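Local coordinates for BH2621 protein (Bacillus halodurans, PDB 2QML) that is of unknown function but has a GNAT acyltransferase fold, and probably moves fatty acyl groups onto a lysine amine in siderophore biosynthesis, at residues A[11-16]-A[131-136]; A[32-37]-A[79-84]; A[63-66]-A[71-74]; A[86-91]-A[142-147]; A[108-113]-A[121-126]. All blocks are in the same frame, centred on the assembly; numbering follows the deposited sequence.

Contact 1. Residues A[11-16]-A[131-136]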
# COMPACT_ATOMS: atom_id res chain seq x y z
N PHE A 11 5.58 12.01 4.92
CA PHE A 11 4.61 12.77 5.68
C PHE A 11 4.44 12.21 7.07
O PHE A 11 4.80 11.08 7.34
CB PHE A 11 3.26 12.84 4.93
CG PHE A 11 2.60 11.52 4.70
CD1 PHE A 11 2.88 10.77 3.58
CD2 PHE A 11 1.71 11.02 5.64
CE1 PHE A 11 2.21 9.52 3.37
CE2 PHE A 11 1.07 9.79 5.44
CZ PHE A 11 1.33 9.07 4.35
N GLU A 12 3.93 13.04 7.95
CA GLU A 12 3.61 12.66 9.32
C GLU A 12 2.27 13.29 9.70
O GLU A 12 2.06 14.51 9.56
CB GLU A 12 4.71 13.01 10.30
CG GLU A 12 4.28 12.74 11.75
CD GLU A 12 5.30 13.10 12.78
OE1 GLU A 12 6.45 13.46 12.42
OE2 GLU A 12 4.90 13.09 13.98
N VAL A 13 1.35 12.47 10.21
CA VAL A 13 0.04 12.95 10.64
C VAL A 13 -0.32 12.36 11.98
O VAL A 13 0.19 11.31 12.39
CB VAL A 13 -1.08 12.64 9.62
CG1 VAL A 13 -0.76 13.31 8.26
CG2 VAL A 13 -1.33 11.09 9.48
N PHE A 14 -1.19 13.06 12.69
CA PHE A 14 -1.79 12.52 13.89
C PHE A 14 -3.09 11.87 13.47
O PHE A 14 -3.79 12.38 12.59
CB PHE A 14 -2.08 13.59 14.91
CG PHE A 14 -2.53 13.04 16.22
CD1 PHE A 14 -1.65 12.39 17.04
CD2 PHE A 14 -3.84 13.19 16.64
CE1 PHE A 14 -2.05 11.89 18.24
CE2 PHE A 14 -4.26 12.71 17.87
CZ PHE A 14 -3.36 12.05 18.67
N ASP A 15 -3.40 10.71 14.03
CA ASP A 15 -4.74 10.13 13.84
C ASP A 15 -5.45 10.07 15.19
O ASP A 15 -5.06 9.31 16.07
CB ASP A 15 -4.71 8.78 13.17
CG ASP A 15 -6.10 8.31 12.85
OD1 ASP A 15 -6.76 7.75 13.74
OD2 ASP A 15 -6.57 8.57 11.74
N HIS A 16 -6.48 10.88 15.33
CA HIS A 16 -7.16 11.03 16.60
C HIS A 16 -8.05 9.82 16.90
O HIS A 16 -8.36 9.61 18.05
CB HIS A 16 -7.97 12.35 16.68
CG HIS A 16 -9.29 12.31 15.96
ND1 HIS A 16 -10.45 11.92 16.58
CD2 HIS A 16 -9.62 12.59 14.67
CE1 HIS A 16 -11.44 11.95 15.70
NE2 HIS A 16 -10.97 12.37 14.55
N MSE A 131 -3.39 6.95 1.26
CA MSE A 131 -4.32 7.22 0.16
C MSE A 131 -4.60 8.71 0.02
O MSE A 131 -4.58 9.25 -1.08
CB MSE A 131 -5.64 6.48 0.34
CG MSE A 131 -5.50 4.99 0.12
SE MSE A 131 -7.20 4.10 0.46
CE MSE A 131 -8.14 4.82 -1.12
N GLN A 132 -4.85 9.37 1.14
CA GLN A 132 -5.10 10.79 1.14
C GLN A 132 -3.92 11.54 0.51
O GLN A 132 -4.13 12.41 -0.35
CB GLN A 132 -5.40 11.28 2.58
CG GLN A 132 -5.83 12.73 2.67
CD GLN A 132 -7.12 12.99 1.91
OE1 GLN A 132 -7.17 12.97 0.66
NE2 GLN A 132 -8.18 13.24 2.66
N GLN A 133 -2.70 11.18 0.85
CA GLN A 133 -1.55 11.91 0.30
C GLN A 133 -1.29 11.58 -1.19
O GLN A 133 -0.79 12.39 -1.95
CB GLN A 133 -0.30 11.71 1.17
CG GLN A 133 -0.47 11.98 2.71
CD GLN A 133 -1.57 13.02 3.13
OE1 GLN A 133 -1.68 14.16 2.58
NE2 GLN A 133 -2.34 12.63 4.12
N LYS A 134 -1.64 10.38 -1.63
CA LYS A 134 -1.59 10.04 -3.04
C LYS A 134 -2.65 10.81 -3.83
O LYS A 134 -2.38 11.26 -4.94
CB LYS A 134 -1.75 8.55 -3.22
CG LYS A 134 -0.52 7.71 -2.82
CD LYS A 134 -0.79 6.21 -2.64
CE LYS A 134 -1.27 5.53 -3.89
NZ LYS A 134 -0.30 5.57 -4.95
N PHE A 135 -3.84 10.96 -3.26
CA PHE A 135 -4.94 11.70 -3.93
C PHE A 135 -4.70 13.20 -4.03
O PHE A 135 -5.44 13.90 -4.73
CB PHE A 135 -6.28 11.43 -3.24
CG PHE A 135 -7.02 10.20 -3.75
CD1 PHE A 135 -7.32 10.06 -5.10
CD2 PHE A 135 -7.49 9.26 -2.85
CE1 PHE A 135 -8.05 8.96 -5.54
CE2 PHE A 135 -8.22 8.16 -3.29
CZ PHE A 135 -8.52 8.06 -4.63
N GLN A 136 -3.65 13.72 -3.38
CA GLN A 136 -3.38 15.14 -3.55
C GLN A 136 -2.72 15.46 -4.88
O GLN A 136 -2.56 16.64 -5.21
CB GLN A 136 -2.54 15.71 -2.39
CG GLN A 136 -3.17 15.47 -1.07
CD GLN A 136 -4.59 15.95 -0.99
OE1 GLN A 136 -4.91 17.09 -1.24
NE2 GLN A 136 -5.48 15.02 -0.69
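One side chain of the helix, Q133, carries the whole meeting with the strand, where it rests on the ring of F11 and comes near V13. Two residues before it, M131, present as selenomethionine, faces the opposite way, into the protein, and M131, Q132 and F135 all turn to helix 183-194 rather than to the strand. Q133 itself has two modelled conformers, and the one described here sets CG almost exactly above the middle of the F11 ring, 3.5 Å from the centroid and 4° off the ring normal, a CH-pi contact over the face. CB hangs over the rim, 4.0 Å from F11 CE1. With chi1 at 62°, the F11 ring stands between its own backbone N and carbonyl carbon, and this lifts it off the strand toward the helix. The chain of Q133 bends at chi2, turning the amide away from the ring, with the two planes 52° apart, and leaving NE2 4.5 Å from V13 CG1. Strand 11-15 is an outermost strand of the mixed GNAT sheet, and helix 123-135 packs against that sheet; F11 also stacks on F24 of the neighbouring strand, so an aromatic residue here serves both sheet and helix. Beyond Q133, K134 sends its amine back to S87 OG, Q106 OE1 and the carbonyl of G107. Q136 folds back on the helix, its NE2 giving a hydrogen bond of 3.0 Å to the carbonyl O of Q132.

Contact 2. Residues A[32-37]-A[79-84]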
# COMPACT_ATOMS: atom_id res chain seq x y z
N VAL A 32 17.36 -2.62 4.57
CA VAL A 32 17.33 -3.93 3.92
C VAL A 32 17.17 -5.08 4.91
O VAL A 32 16.42 -6.02 4.59
CB VAL A 32 18.53 -4.15 2.95
CG1 VAL A 32 19.84 -4.28 3.68
CG2 VAL A 32 18.25 -5.41 2.07
N ASP A 33 17.87 -5.06 6.03
CA ASP A 33 17.74 -6.17 6.98
C ASP A 33 16.32 -6.26 7.58
O ASP A 33 15.76 -7.35 7.74
CB ASP A 33 18.80 -6.07 8.09
CG ASP A 33 20.22 -6.06 7.55
OD1 ASP A 33 20.62 -6.95 6.82
OD2 ASP A 33 20.95 -5.11 7.83
N MSE A 34 15.77 -5.11 7.93
CA MSE A 34 14.44 -5.07 8.50
C MSE A 34 13.40 -5.53 7.50
O MSE A 34 12.54 -6.34 7.83
CB MSE A 34 14.11 -3.64 8.95
CG MSE A 34 12.70 -3.48 9.50
SE MSE A 34 12.48 -1.70 10.26
CE MSE A 34 12.49 -0.64 8.70
N LEU A 35 13.48 -5.02 6.29
CA LEU A 35 12.53 -5.37 5.23
C LEU A 35 12.65 -6.88 4.89
O LEU A 35 11.64 -7.59 4.70
CB LEU A 35 12.69 -4.48 4.01
CG LEU A 35 12.32 -3.01 4.21
CD1 LEU A 35 12.58 -2.25 2.92
CD2 LEU A 35 10.88 -2.88 4.67
N HIS A 36 13.89 -7.37 4.81
CA HIS A 36 14.16 -8.80 4.58
C HIS A 36 13.47 -9.68 5.64
O HIS A 36 12.87 -10.70 5.33
CB HIS A 36 15.66 -9.02 4.53
CG HIS A 36 16.05 -10.45 4.41
ND1 HIS A 36 16.53 -11.18 5.48
CD2 HIS A 36 15.99 -11.31 3.36
CE1 HIS A 36 16.77 -12.41 5.08
NE2 HIS A 36 16.47 -12.51 3.80
N SER A 37 13.54 -9.27 6.90
CA SER A 37 12.85 -9.96 8.00
C SER A 37 11.32 -9.96 7.78
O SER A 37 10.64 -11.00 7.92
CB SER A 37 13.21 -9.32 9.33
OG SER A 37 12.57 -10.02 10.36
N GLY A 79 6.52 6.24 15.77
CA GLY A 79 7.90 6.06 15.40
C GLY A 79 8.40 4.67 15.12
O GLY A 79 9.46 4.53 14.55
N VAL A 80 7.62 3.64 15.50
CA VAL A 80 8.03 2.26 15.30
C VAL A 80 7.66 1.82 13.89
O VAL A 80 6.51 1.84 13.55
CB VAL A 80 7.41 1.30 16.35
CG1 VAL A 80 7.82 -0.14 16.05
CG2 VAL A 80 7.76 1.71 17.86
N PRO A 81 8.65 1.46 13.08
CA PRO A 81 8.41 1.07 11.70
C PRO A 81 7.72 -0.29 11.67
O PRO A 81 8.14 -1.22 12.37
CB PRO A 81 9.79 0.97 11.10
CG PRO A 81 10.69 0.75 12.30
CD PRO A 81 10.06 1.31 13.49
N MSE A 82 6.63 -0.43 10.93
CA MSE A 82 5.88 -1.70 10.96
C MSE A 82 5.09 -2.02 9.68
O MSE A 82 4.35 -2.99 9.62
CB MSE A 82 4.97 -1.71 12.21
CG MSE A 82 4.18 -0.41 12.49
SE MSE A 82 3.02 0.21 11.07
CE MSE A 82 1.67 -1.22 11.20
N SER A 83 5.33 -1.25 8.62
CA SER A 83 4.64 -1.45 7.36
C SER A 83 5.49 -0.98 6.17
O SER A 83 6.33 -0.07 6.28
CB SER A 83 3.27 -0.77 7.40
OG SER A 83 3.39 0.61 7.60
N TYR A 84 5.27 -1.63 5.05
CA TYR A 84 6.00 -1.37 3.82
C TYR A 84 4.95 -1.10 2.74
O TYR A 84 3.93 -1.79 2.67
CB TYR A 84 6.96 -2.53 3.49
CG TYR A 84 7.57 -2.52 2.10
CD1 TYR A 84 8.71 -1.75 1.79
CD2 TYR A 84 7.02 -3.28 1.09
CE1 TYR A 84 9.27 -1.77 0.53
CE2 TYR A 84 7.59 -3.31 -0.15
CZ TYR A 84 8.70 -2.52 -0.43
OH TYR A 84 9.25 -2.55 -1.68
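M34 reaches from the helix to P81 by its selenium atom, the residue being present as selenomethionine. Its chain runs out straight, with CG anti to the backbone N (chi1 177°), and bends only at chi3, which brings SE to 3.7 Å from P81 CG and folds the terminal methyl back to 4.0 Å from P81 CB. The two side chains cross at about a right angle. A long, flexible and apolar chain suits this place, since the CA atoms of M34 and P81 are 9.2 Å apart and the proline ring is a short, rigid target; V74 of the adjoining strand touches that same ring. L35 comes next, points toward the strand and meets Y84. Both of its methyl groups are used: CD2 lies 3.8 Å from Y84 CD1, and CD1 sits 4.1 Å from Y84 CE1, so both branches of the fork rest along the CD1-CE1 side of the tyrosine. The polar end of Y84 goes elsewhere, its hydroxyl being hydrogen-bonded to E86 OE2. Between the two touching residues of the strand, M82 and S83 both face G75 in a classic beta bulge and point away from the helix; the irregularity gives P81 and Y84, three residues apart, the same outlook. A helix from the connection between neighbouring strands 20-26 and 70-77, laid against the central sheet by apolar residues, is characteristic of the GNAT fold.

Contact 3. Residues A[63-66]-A[71-74]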
# COMPACT_ATOMS: atom_id res chain seq x y z
N THR A 63 17.15 -2.32 -6.98
CA THR A 63 16.54 -2.13 -8.27
C THR A 63 15.23 -1.32 -8.11
O THR A 63 15.00 -0.38 -8.85
CB THR A 63 16.29 -3.46 -8.91
OG1 THR A 63 17.54 -4.17 -9.04
CG2 THR A 63 15.69 -3.30 -10.31
N PHE A 64 14.42 -1.67 -7.13
CA PHE A 64 13.14 -0.98 -6.89
C PHE A 64 13.35 0.44 -6.44
O PHE A 64 12.61 1.30 -6.85
CB PHE A 64 12.27 -1.75 -5.88
CG PHE A 64 11.28 -2.68 -6.52
CD1 PHE A 64 11.58 -3.29 -7.72
CD2 PHE A 64 10.05 -2.96 -5.94
CE1 PHE A 64 10.65 -4.12 -8.35
CE2 PHE A 64 9.14 -3.78 -6.58
CZ PHE A 64 9.45 -4.36 -7.79
N LEU A 65 14.39 0.70 -5.67
CA LEU A 65 14.71 2.08 -5.24
C LEU A 65 15.16 2.96 -6.40
O LEU A 65 14.96 4.17 -6.36
CB LEU A 65 15.75 2.08 -4.13
CG LEU A 65 15.29 1.61 -2.73
CD1 LEU A 65 16.46 1.45 -1.79
CD2 LEU A 65 14.18 2.51 -2.10
N ASN A 66 15.71 2.37 -7.45
CA ASN A 66 16.13 3.10 -8.65
C ASN A 66 15.03 3.14 -9.73
O ASN A 66 15.30 3.65 -10.80
CB ASN A 66 17.43 2.47 -9.21
CG ASN A 66 18.63 2.50 -8.22
OD1 ASN A 66 18.71 3.36 -7.33
ND2 ASN A 66 19.60 1.57 -8.41
N THR A 71 7.41 4.67 -5.60
CA THR A 71 7.98 5.16 -4.35
C THR A 71 7.80 4.07 -3.32
O THR A 71 6.70 3.54 -3.18
CB THR A 71 7.26 6.43 -3.84
OG1 THR A 71 7.30 7.39 -4.87
CG2 THR A 71 7.92 7.00 -2.58
N LEU A 72 8.89 3.68 -2.66
CA LEU A 72 8.87 2.71 -1.56
C LEU A 72 8.90 3.45 -0.25
O LEU A 72 9.79 4.31 -0.04
CB LEU A 72 10.08 1.78 -1.60
CG LEU A 72 9.98 0.60 -2.57
CD1 LEU A 72 9.60 1.00 -4.01
CD2 LEU A 72 11.30 -0.18 -2.55
N MSE A 73 7.99 3.10 0.65
CA MSE A 73 7.96 3.74 1.96
C MSE A 73 7.79 2.78 3.12
O MSE A 73 7.20 1.68 2.99
CB MSE A 73 6.82 4.76 2.03
CG MSE A 73 6.75 5.69 0.84
SE MSE A 73 5.34 6.99 1.09
CE MSE A 73 6.33 8.48 1.81
N VAL A 74 8.27 3.24 4.27
CA VAL A 74 8.10 2.57 5.53
C VAL A 74 7.04 3.40 6.23
O VAL A 74 7.19 4.65 6.29
CB VAL A 74 9.37 2.57 6.35
CG1 VAL A 74 9.05 2.23 7.83
CG2 VAL A 74 10.35 1.59 5.72
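L72, F64 and L65 join the end of helix 54-65 to the start of strand 70-77, with four residues between the two segments; in this GNAT fold it is where the last helix before the strand turns back into the central sheet. The contact is made by van der Waals packing. L72 points from the strand at the helix end and offers mainly its CD2 methyl, which fits between two consecutive residues: F64 CB at 3.8 Å and L65 CD2 at 4.0 Å. The leucines cross at about a right angle, so that L65 meets both the tip of L72 and the root of its side chain, its CD2 lying 4.2 Å from L72 CB. The CB of L65 does not aim at the strand; with CG anti to the carbonyl carbon (chi1 -73°), the branch swings round and its end comes closer. A leucine, with two methyls at the end of a short stem, suits both places. F64 meets L72 CD2 with its CB; its ring passes obliquely by L72 CD1 and goes on to H60 and to E86 of the next strand. L72 is further covered by Y84 and E86, so it sits in the buried layer between helix and sheet.

No hydrogen bond crosses between the segments; backbone bonds of L72 with V27 and of T71 with S87 hold the strand in the sheet. A last touch pairs methyl with backbone: L72 CD1 stands 4.1 Å from F64 O.

Contact 4. Residues A[86-91]-A[142-147]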
# COMPACT_ATOMS: atom_id res chain seq x y z
N GLU A 86 4.44 0.25 -1.51
CA GLU A 86 4.89 0.61 -2.85
C GLU A 86 3.73 1.41 -3.45
O GLU A 86 2.66 0.91 -3.71
CB GLU A 86 5.26 -0.61 -3.68
CG GLU A 86 6.42 -1.37 -3.12
CD GLU A 86 6.71 -2.68 -3.86
OE1 GLU A 86 5.93 -3.06 -4.78
OE2 GLU A 86 7.73 -3.34 -3.49
N SER A 87 3.98 2.67 -3.69
CA SER A 87 3.08 3.61 -4.37
C SER A 87 3.54 3.76 -5.84
O SER A 87 4.70 4.10 -6.12
CB SER A 87 3.10 4.93 -3.64
OG SER A 87 2.38 5.91 -4.33
N TYR A 88 2.65 3.56 -6.82
CA TYR A 88 3.07 3.57 -8.22
C TYR A 88 2.06 4.20 -9.17
O TYR A 88 0.90 4.38 -8.81
CB TYR A 88 3.43 2.14 -8.66
CG TYR A 88 2.25 1.16 -8.63
CD1 TYR A 88 1.47 1.00 -9.74
CD2 TYR A 88 1.96 0.38 -7.49
CE1 TYR A 88 0.37 0.12 -9.73
CE2 TYR A 88 0.86 -0.50 -7.49
CZ TYR A 88 0.11 -0.62 -8.62
OH TYR A 88 -0.99 -1.48 -8.67
N TRP A 89 2.56 4.58 -10.35
CA TRP A 89 1.76 5.04 -11.46
C TRP A 89 1.30 3.85 -12.26
O TRP A 89 2.10 3.00 -12.69
CB TRP A 89 2.54 5.97 -12.39
CG TRP A 89 2.97 7.25 -11.74
CD1 TRP A 89 4.26 7.58 -11.35
CD2 TRP A 89 2.15 8.37 -11.38
NE1 TRP A 89 4.27 8.84 -10.81
CE2 TRP A 89 3.00 9.35 -10.81
CE3 TRP A 89 0.79 8.67 -11.51
CZ2 TRP A 89 2.52 10.56 -10.35
CZ3 TRP A 89 0.32 9.88 -11.07
CH2 TRP A 89 1.19 10.82 -10.51
N VAL A 90 -0.02 3.77 -12.48
CA VAL A 90 -0.58 2.65 -13.23
C VAL A 90 0.04 2.59 -14.63
O VAL A 90 0.39 1.49 -15.09
CB VAL A 90 -2.11 2.72 -13.34
CG1 VAL A 90 -2.65 1.73 -14.43
CG2 VAL A 90 -2.76 2.44 -11.98
N LYS A 91 0.22 3.75 -15.29
CA LYS A 91 0.66 3.79 -16.67
C LYS A 91 1.94 3.00 -16.92
O LYS A 91 2.09 2.41 -17.97
CB LYS A 91 0.83 5.25 -17.13
CG LYS A 91 1.14 5.42 -18.63
CD LYS A 91 1.41 6.90 -18.93
CE LYS A 91 1.76 7.12 -20.41
NZ LYS A 91 1.97 8.57 -20.64
N THR A 142 -8.34 8.27 -9.46
CA THR A 142 -8.57 6.87 -9.15
C THR A 142 -7.31 6.22 -8.65
O THR A 142 -6.22 6.44 -9.22
CB THR A 142 -9.08 6.08 -10.41
OG1 THR A 142 -10.19 6.78 -10.98
CG2 THR A 142 -9.42 4.56 -10.05
N ILE A 143 -7.44 5.45 -7.56
CA ILE A 143 -6.35 4.62 -7.07
C ILE A 143 -6.84 3.16 -7.14
O ILE A 143 -7.95 2.87 -6.78
CB ILE A 143 -5.90 4.96 -5.64
CG1 ILE A 143 -5.34 6.40 -5.56
CG2 ILE A 143 -4.83 3.98 -5.16
CD1 ILE A 143 -5.07 6.92 -4.17
N VAL A 144 -5.99 2.27 -7.64
CA VAL A 144 -6.30 0.87 -7.79
C VAL A 144 -5.43 0.00 -6.88
O VAL A 144 -4.35 0.38 -6.41
CB VAL A 144 -6.16 0.38 -9.26
CG1 VAL A 144 -7.00 1.26 -10.21
CG2 VAL A 144 -4.67 0.27 -9.69
N ALA A 145 -5.96 -1.18 -6.62
CA ALA A 145 -5.30 -2.22 -5.83
C ALA A 145 -5.68 -3.56 -6.49
O ALA A 145 -6.76 -3.68 -7.13
CB ALA A 145 -5.76 -2.17 -4.42
N GLU A 146 -4.77 -4.53 -6.39
CA GLU A 146 -4.99 -5.88 -6.92
C GLU A 146 -4.53 -6.94 -5.92
O GLU A 146 -3.68 -7.76 -6.25
CB GLU A 146 -4.34 -6.03 -8.33
CG GLU A 146 -2.98 -5.33 -8.54
CD GLU A 146 -1.97 -5.71 -7.46
OE1 GLU A 146 -2.11 -5.13 -6.36
OE2 GLU A 146 -1.07 -6.58 -7.68
N PRO A 147 -5.18 -6.97 -4.72
CA PRO A 147 -4.86 -7.98 -3.75
C PRO A 147 -5.05 -9.38 -4.35
O PRO A 147 -5.94 -9.56 -5.20
CB PRO A 147 -5.92 -7.76 -2.66
CG PRO A 147 -7.08 -7.00 -3.36
CD PRO A 147 -6.33 -6.12 -4.31
O HOH W 1 -2.00 -2.45 -6.48
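V90 presses its CG2 methyl on that of V144, the two lying 3.7 Å apart and the side chains crossing at about a right angle. V144 has CG2 between its backbone N and carbonyl carbon, with CG1 anti to the carbonyl carbon (chi1 -54°), and it is CG2 that faces across. Compact, branched valines suit this buried spot, which Y99 also covers from a loop. Y88, two residues earlier in the chain, reaches over by its hydroxyl, which comes to 4.2 Å from V144 CG2 and 4.3 Å from E146 CG. Strands 80-89 and 142-145 are not neighbours in the sheet: strand 106-112 runs between them, and these residues bridge over it at the middle of the GNAT fold. H109 of that strand stacks on the Y88 ring. A water, in the plane of the ring at its edge, joins tyrosine to glutamate; Y88 OH donates to it over 2.6 Å, and it donates in turn to E146 OE1 over 2.7 Å. This carboxylate has more partners: its OE2 forms a salt bridge with K174, while OE1 also bonds a glycerol, probably from the crystallisation liquor, which may mark a pocket.

Contact 5. Residues A[108-113]-A[121-126]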
# COMPACT_ATOMS: atom_id res chain seq x y z
N ILE A 108 -1.40 0.92 -5.33
CA ILE A 108 -0.79 0.72 -4.03
C ILE A 108 -0.56 -0.75 -3.72
O ILE A 108 -1.42 -1.61 -4.03
CB ILE A 108 -1.61 1.39 -2.91
CG1 ILE A 108 -0.79 1.46 -1.59
CG2 ILE A 108 -3.03 0.76 -2.75
CD1 ILE A 108 0.45 2.40 -1.66
N HIS A 109 0.63 -1.05 -3.23
CA HIS A 109 0.94 -2.35 -2.66
C HIS A 109 1.30 -2.10 -1.20
O HIS A 109 1.89 -1.05 -0.89
CB HIS A 109 2.09 -3.07 -3.33
CG HIS A 109 1.91 -3.31 -4.80
ND1 HIS A 109 0.94 -4.17 -5.30
CD2 HIS A 109 2.68 -2.95 -5.84
CE1 HIS A 109 1.08 -4.25 -6.61
NE2 HIS A 109 2.07 -3.47 -6.98
N LEU A 110 0.98 -3.03 -0.31
CA LEU A 110 1.28 -2.83 1.12
C LEU A 110 1.39 -4.12 1.90
O LEU A 110 0.93 -5.17 1.46
CB LEU A 110 0.16 -1.98 1.75
CG LEU A 110 -1.26 -2.57 1.85
CD1 LEU A 110 -1.43 -3.37 3.18
CD2 LEU A 110 -2.39 -1.56 1.73
N LEU A 111 2.04 -4.03 3.05
CA LEU A 111 2.13 -5.11 4.02
C LEU A 111 2.41 -4.52 5.40
O LEU A 111 3.08 -3.46 5.49
CB LEU A 111 3.22 -6.11 3.64
CG LEU A 111 4.70 -5.71 3.72
CD1 LEU A 111 5.36 -5.88 5.12
CD2 LEU A 111 5.51 -6.50 2.69
N ILE A 112 1.92 -5.21 6.42
CA ILE A 112 2.29 -5.01 7.81
C ILE A 112 3.30 -6.10 8.10
O ILE A 112 3.04 -7.28 7.89
CB ILE A 112 1.10 -5.00 8.78
CG1 ILE A 112 0.28 -3.70 8.60
CG2 ILE A 112 1.59 -5.07 10.21
CD1 ILE A 112 -0.99 -3.59 9.51
N GLY A 113 4.48 -5.72 8.57
CA GLY A 113 5.59 -6.65 8.82
C GLY A 113 5.53 -7.38 10.16
O GLY A 113 5.24 -8.57 10.21
N GLY A 121 -6.54 -3.40 14.00
CA GLY A 121 -7.21 -2.41 13.16
C GLY A 121 -6.32 -1.28 12.68
O GLY A 121 -6.83 -0.30 12.17
N LEU A 122 -5.00 -1.41 12.84
CA LEU A 122 -4.05 -0.35 12.48
C LEU A 122 -3.90 -0.19 10.99
O LEU A 122 -3.48 0.89 10.56
CB LEU A 122 -2.69 -0.57 13.18
CG LEU A 122 -2.75 -0.44 14.71
CD1 LEU A 122 -1.51 -1.09 15.32
CD2 LEU A 122 -2.94 1.02 15.14
N ILE A 123 -4.23 -1.19 10.17
CA ILE A 123 -4.17 -0.95 8.73
C ILE A 123 -5.07 0.19 8.26
O ILE A 123 -4.70 0.89 7.32
CB ILE A 123 -4.53 -2.26 7.95
CG1 ILE A 123 -4.25 -2.15 6.45
CG2 ILE A 123 -6.01 -2.61 8.18
CD1 ILE A 123 -2.86 -1.74 6.09
N TYR A 124 -6.22 0.40 8.89
CA TYR A 124 -7.14 1.46 8.42
C TYR A 124 -6.59 2.87 8.50
O TYR A 124 -6.52 3.54 7.46
CB TYR A 124 -8.46 1.38 9.19
CG TYR A 124 -9.26 0.20 8.83
CD1 TYR A 124 -9.95 0.17 7.63
CD2 TYR A 124 -9.30 -0.91 9.66
CE1 TYR A 124 -10.68 -0.93 7.27
CE2 TYR A 124 -10.05 -2.02 9.31
CZ TYR A 124 -10.73 -2.01 8.10
OH TYR A 124 -11.48 -3.11 7.73
N PRO A 125 -6.15 3.33 9.67
CA PRO A 125 -5.60 4.71 9.69
C PRO A 125 -4.37 4.89 8.78
O PRO A 125 -4.17 5.96 8.19
CB PRO A 125 -5.26 4.94 11.18
CG PRO A 125 -5.14 3.57 11.78
CD PRO A 125 -6.18 2.76 11.03
N LEU A 126 -3.54 3.85 8.67
CA LEU A 126 -2.35 3.92 7.82
C LEU A 126 -2.72 4.01 6.35
O LEU A 126 -2.23 4.88 5.63
CB LEU A 126 -1.47 2.72 8.04
CG LEU A 126 -0.69 2.68 9.34
CD1 LEU A 126 -0.19 1.24 9.63
CD2 LEU A 126 0.46 3.73 9.33
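I123, the residue that meets both L110 and I112, lays its CG2 methyl over one face of the neighbouring Y124 ring, 4.0 Å above the plane and toward the rim; at the edge of that ring, in its plane, lies the carbonyl O of G121. The aromatic thus stands outside the contact, turned toward helix 152-160, and the isoleucine has one branch for it and another for the sheet. This is the first joint of a beta-alpha-beta unit, in which strand 106-112 leads through helix 123-135 to the parallel strand 142-145. In GNAT relatives the turn entering this helix binds the pyrophosphate of coenzyme A, and G121, with positive phi, is consistent with such a tight, glycine-bearing turn.

I123 CG1 is anti to the backbone N (chi1 -170°), and its CD1 methyl is thereby carried toward the strand, where it meets L110 CD1 at 3.6 Å. The two side chains cross at about a right angle, end methyl on end methyl. L110 also touches L127, so its apolar branches serve the same helix a turn later, while its backbone N bonds a glycerol that probably came from the crystallisation liquor. I112, two residues on along the strand, points to the same face. Its chain is extended at chi2, 178°, which suits the long reach to the base of I123. V157 of helix 152-160 touches I123 too. The approach of I112 is to root rather than tip: its CD1 lies 4.1 Å from I123 CB and equally 4.1 Å from I123 N.

From the N terminus, strand 11-15 opens the widest loop, which contact 1 closes at the far end of helix 123-135, with contacts 2, 3 and 5 nested inside. Contact 2 starts at helix 32-38 and closes on strand 80-89, enclosing the short helix-to-strand turn of contact 3. Strand 80-89 then opens contact 4 after contact 2 has closed; contact 5, the strand-to-helix step, lies within it, and contact 4 ends on strand 142-145, beyond the close of contact 1, so contacts 1 and 4 cross. Together they fix helices 32-38, 54-65 and 123-135 to a single sheet and link strands 80-89 and 142-145 across the strand between them.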